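PDB 6F74: alcohol oxidase from Myceliophthora thermophila, which binds FAD and, as a flavoprotein of the vanillyl-alcohol oxidase type, probably oxidises its substrates with molecular oxygen. Local coordinates for residues R285-R288 / G293-I296. Sequence-based numbering, arbitrary orientation.
Sequences RAIR and GYGI. With FAD (flavin-adenine dinucleotide), chain I.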
loop_
_atom_site.group_PDB
_atom_site.type_symbol
_atom_site.label_atom_id
_atom_site.label_comp_id
_atom_site.label_asym_id
_atom_site.label_seq_id
_atom_site.Cartn_x
_atom_site.Cartn_y
_atom_site.Cartn_z
ATOM N N ARG A 285 -14.808 8.418 9.814
ATOM C CA ARG A 285 -15.097 7.086 9.335
ATOM C C ARG A 285 -14.584 6.882 7.909
ATOM O O ARG A 285 -13.957 5.873 7.624
ATOM C CB ARG A 285 -16.597 6.786 9.412
ATOM C CG ARG A 285 -16.930 5.353 8.969
ATOM C CD ARG A 285 -18.411 4.978 9.043
ATOM N NE ARG A 285 -19.312 5.981 8.438
ATOM C CZ ARG A 285 -20.244 6.687 9.076
ATOM N NH1 ARG A 285 -20.401 6.564 10.404
ATOM N NH2 ARG A 285 -20.949 7.596 8.397
ATOM N N ALA A 286 -14.846 7.840 7.036
ATOM C CA ALA A 286 -14.389 7.768 5.637
ATOM C C ALA A 286 -12.869 7.577 5.493
ATOM O O ALA A 286 -12.410 6.732 4.713
ATOM C CB ALA A 286 -14.827 9.012 4.897
ATOM N N ILE A 287 -12.092 8.352 6.241
ATOM C CA ILE A 287 -10.617 8.219 6.159
ATOM C C ILE A 287 -10.065 6.953 6.801
ATOM O O ILE A 287 -8.907 6.612 6.571
ATOM C CB ILE A 287 -9.855 9.444 6.704
ATOM C CG1 ILE A 287 -10.103 9.672 8.203
ATOM C CG2 ILE A 287 -10.249 10.682 5.924
ATOM C CD1 ILE A 287 -8.972 10.458 8.870
ATOM N N ARG A 288 -10.877 6.283 7.624
ATOM C CA ARG A 288 -10.497 5.024 8.262
ATOM C C ARG A 288 -11.062 3.829 7.500
ATOM O O ARG A 288 -11.863 3.061 8.029
ATOM C CB ARG A 288 -10.987 5.032 9.715
ATOM C CG ARG A 288 -10.214 5.985 10.618
ATOM C CD ARG A 288 -10.741 5.978 12.040
ATOM N NE ARG A 288 -10.832 4.613 12.592
ATOM C CZ ARG A 288 -11.642 4.226 13.579
ATOM N NH1 ARG A 288 -12.457 5.082 14.182
ATOM N NH2 ARG A 288 -11.655 2.957 13.977
ATOM N N GLY A 293 -8.765 11.037 -0.493
ATOM C CA GLY A 293 -9.486 12.034 -1.301
ATOM C C GLY A 293 -10.622 12.761 -0.628
ATOM O O GLY A 293 -11.482 13.312 -1.318
ATOM N N TYR A 294 -10.661 12.726 0.706
ATOM C CA TYR A 294 -11.710 13.407 1.477
ATOM C C TYR A 294 -11.256 14.783 1.947
ATOM O O TYR A 294 -12.072 15.674 2.154
ATOM C CB TYR A 294 -12.190 12.553 2.645
ATOM C CG TYR A 294 -12.710 11.211 2.211
ATOM C CD1 TYR A 294 -14.024 11.057 1.776
ATOM C CD2 TYR A 294 -11.880 10.092 2.203
ATOM C CE1 TYR A 294 -14.502 9.834 1.368
ATOM C CE2 TYR A 294 -12.347 8.860 1.784
ATOM C CZ TYR A 294 -13.658 8.724 1.386
ATOM O OH TYR A 294 -14.129 7.492 0.997
ATOM N N GLY A 295 -9.939 14.964 2.024
ATOM C CA GLY A 295 -9.322 16.185 2.554
ATOM C C GLY A 295 -7.843 15.908 2.645
ATOM O O GLY A 295 -7.429 14.759 2.433
ATOM N N ILE A 296 -7.044 16.939 2.918
ATOM C CA ILE A 296 -5.595 16.780 3.080
ATOM C C ILE A 296 -5.294 16.493 4.549
ATOM O O ILE A 296 -5.486 17.361 5.406
ATOM C CB ILE A 296 -4.815 18.045 2.653
ATOM C CG1 ILE A 296 -5.156 18.457 1.226
ATOM C CG2 ILE A 296 -3.306 17.807 2.753
ATOM C CD1 ILE A 296 -4.928 19.932 0.969
HETATM P PA FAD I . 1.526 8.172 -1.611
HETATM O O1A FAD I . 1.803 7.672 -3.027
HETATM O O2A FAD I . 2.287 9.382 -1.171
HETATM O O5B FAD I . -0.028 8.431 -1.507
HETATM C C5B FAD I . -0.915 7.354 -1.630
HETATM C C4B FAD I . -2.325 7.895 -1.792
HETATM O O4B FAD I . -2.644 8.574 -0.589
HETATM C C3B FAD I . -2.532 8.904 -2.892
HETATM O O3B FAD I . -3.899 8.805 -3.309
HETATM C C2B FAD I . -2.370 10.241 -2.212
HETATM O O2B FAD I . -3.159 11.304 -2.760
HETATM C C1B FAD I . -2.892 9.951 -0.831
HETATM N N9A FAD I . -2.285 10.713 0.265
HETATM C C8A FAD I . -1.034 10.592 0.730
HETATM N N7A FAD I . -0.826 11.420 1.772
HETATM C C5A FAD I . -1.968 12.068 1.978
HETATM C C6A FAD I . -2.404 13.076 2.945
HETATM N N6A FAD I . -1.500 13.490 3.861
HETATM N N1A FAD I . -3.680 13.532 2.845
HETATM C C2A FAD I . -4.528 13.066 1.891
HETATM N N3A FAD I . -4.193 12.116 0.980
HETATM C C4A FAD I . -2.938 11.597 0.994
HETATM N N1 FAD I . 1.180 -1.435 2.659
HETATM C C2 FAD I . 0.891 -2.253 3.695
HETATM O O2 FAD I . -0.301 -2.330 4.090
HETATM N N3 FAD I . 1.841 -2.965 4.333
HETATM C C4 FAD I . 3.133 -2.940 3.963
HETATM O O4 FAD I . 4.008 -3.615 4.544
HETATM C C4X FAD I . 3.532 -2.084 2.825
HETATM N N5 FAD I . 4.811 -2.024 2.403
HETATM C C5X FAD I . 5.148 -1.223 1.362
HETATM C C6 FAD I . 6.479 -1.158 0.951
HETATM C C7 FAD I . 6.877 -0.342 -0.093
HETATM C C7M FAD I . 8.348 -0.412 -0.423
HETATM C C8 FAD I . 5.867 0.504 -0.790
HETATM C C8M FAD I . 6.227 1.464 -1.915
HETATM C C9 FAD I . 4.534 0.424 -0.399
HETATM C C9A FAD I . 4.117 -0.399 0.661
HETATM N N10 FAD I . 2.770 -0.480 1.108
HETATM C C10 FAD I . 2.451 -1.321 2.184
HETATM C "C1'" FAD I . 1.655 0.222 0.431
HETATM C "C2'" FAD I . 1.147 1.514 0.979
HETATM O "O2'" FAD I . 0.241 1.199 2.034
HETATM C "C3'" FAD I . 0.372 2.258 -0.114
HETATM O "O3'" FAD I . 1.140 2.369 -1.326
HETATM C "C4'" FAD I . -0.073 3.639 0.347
HETATM O "O4'" FAD I . -0.800 4.283 -0.703
HETATM C "C5'" FAD I . 1.115 4.489 0.772
HETATM O "O5'" FAD I . 0.680 5.765 1.208
HETATM P P FAD I . 1.747 6.914 0.993
HETATM O O1P FAD I . 3.084 6.473 1.522
HETATM O O2P FAD I . 1.119 8.167 1.505
HETATM O O3P FAD I . 1.822 6.919 -0.623
#
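A286 sits under the aromatic ring of Y294 where helix 281-287 of the VAO-type FAD-binding fold ends and the glycine-containing loop runs on into strand 296-306. The main interaction is a CH-pi contact: A286 CB lies 3.6 Å from the centroid of the Y294 ring and 11° off its normal, which puts the methyl almost over the middle of one face. The ring reaches this place with CG anti to its own carbonyl carbon (chi1 -58°). The carbonyl oxygen of the same alanine, A286 O, comes to 3.6 Å from Y294 CE2.

Apolar packing adds a second, looser touch, oblique to the ring, with I287 CG2 4.1 Å from Y294 CD2. The end of the I287 side chain leads away from the loop, and the residue also packs on A263 and I265 of strand 260-266, while helix 560-570 touches the tyrosine through H563 and K567.

The polar end is held locally, since Y294 OH is hydrogen-bonded to G290 O in the short link between the two segments. With alanine in place of Y294, the ring face over A286 CB would be gone, probably leaving a gap there and G290 O without its hydroxyl mate.

Ligand contacts follow directly in sequence. I296 CA comes within 3.8 Å of FAD N1A, and G295 O lies 3.4 Å from FAD C2A, on the adenine ring.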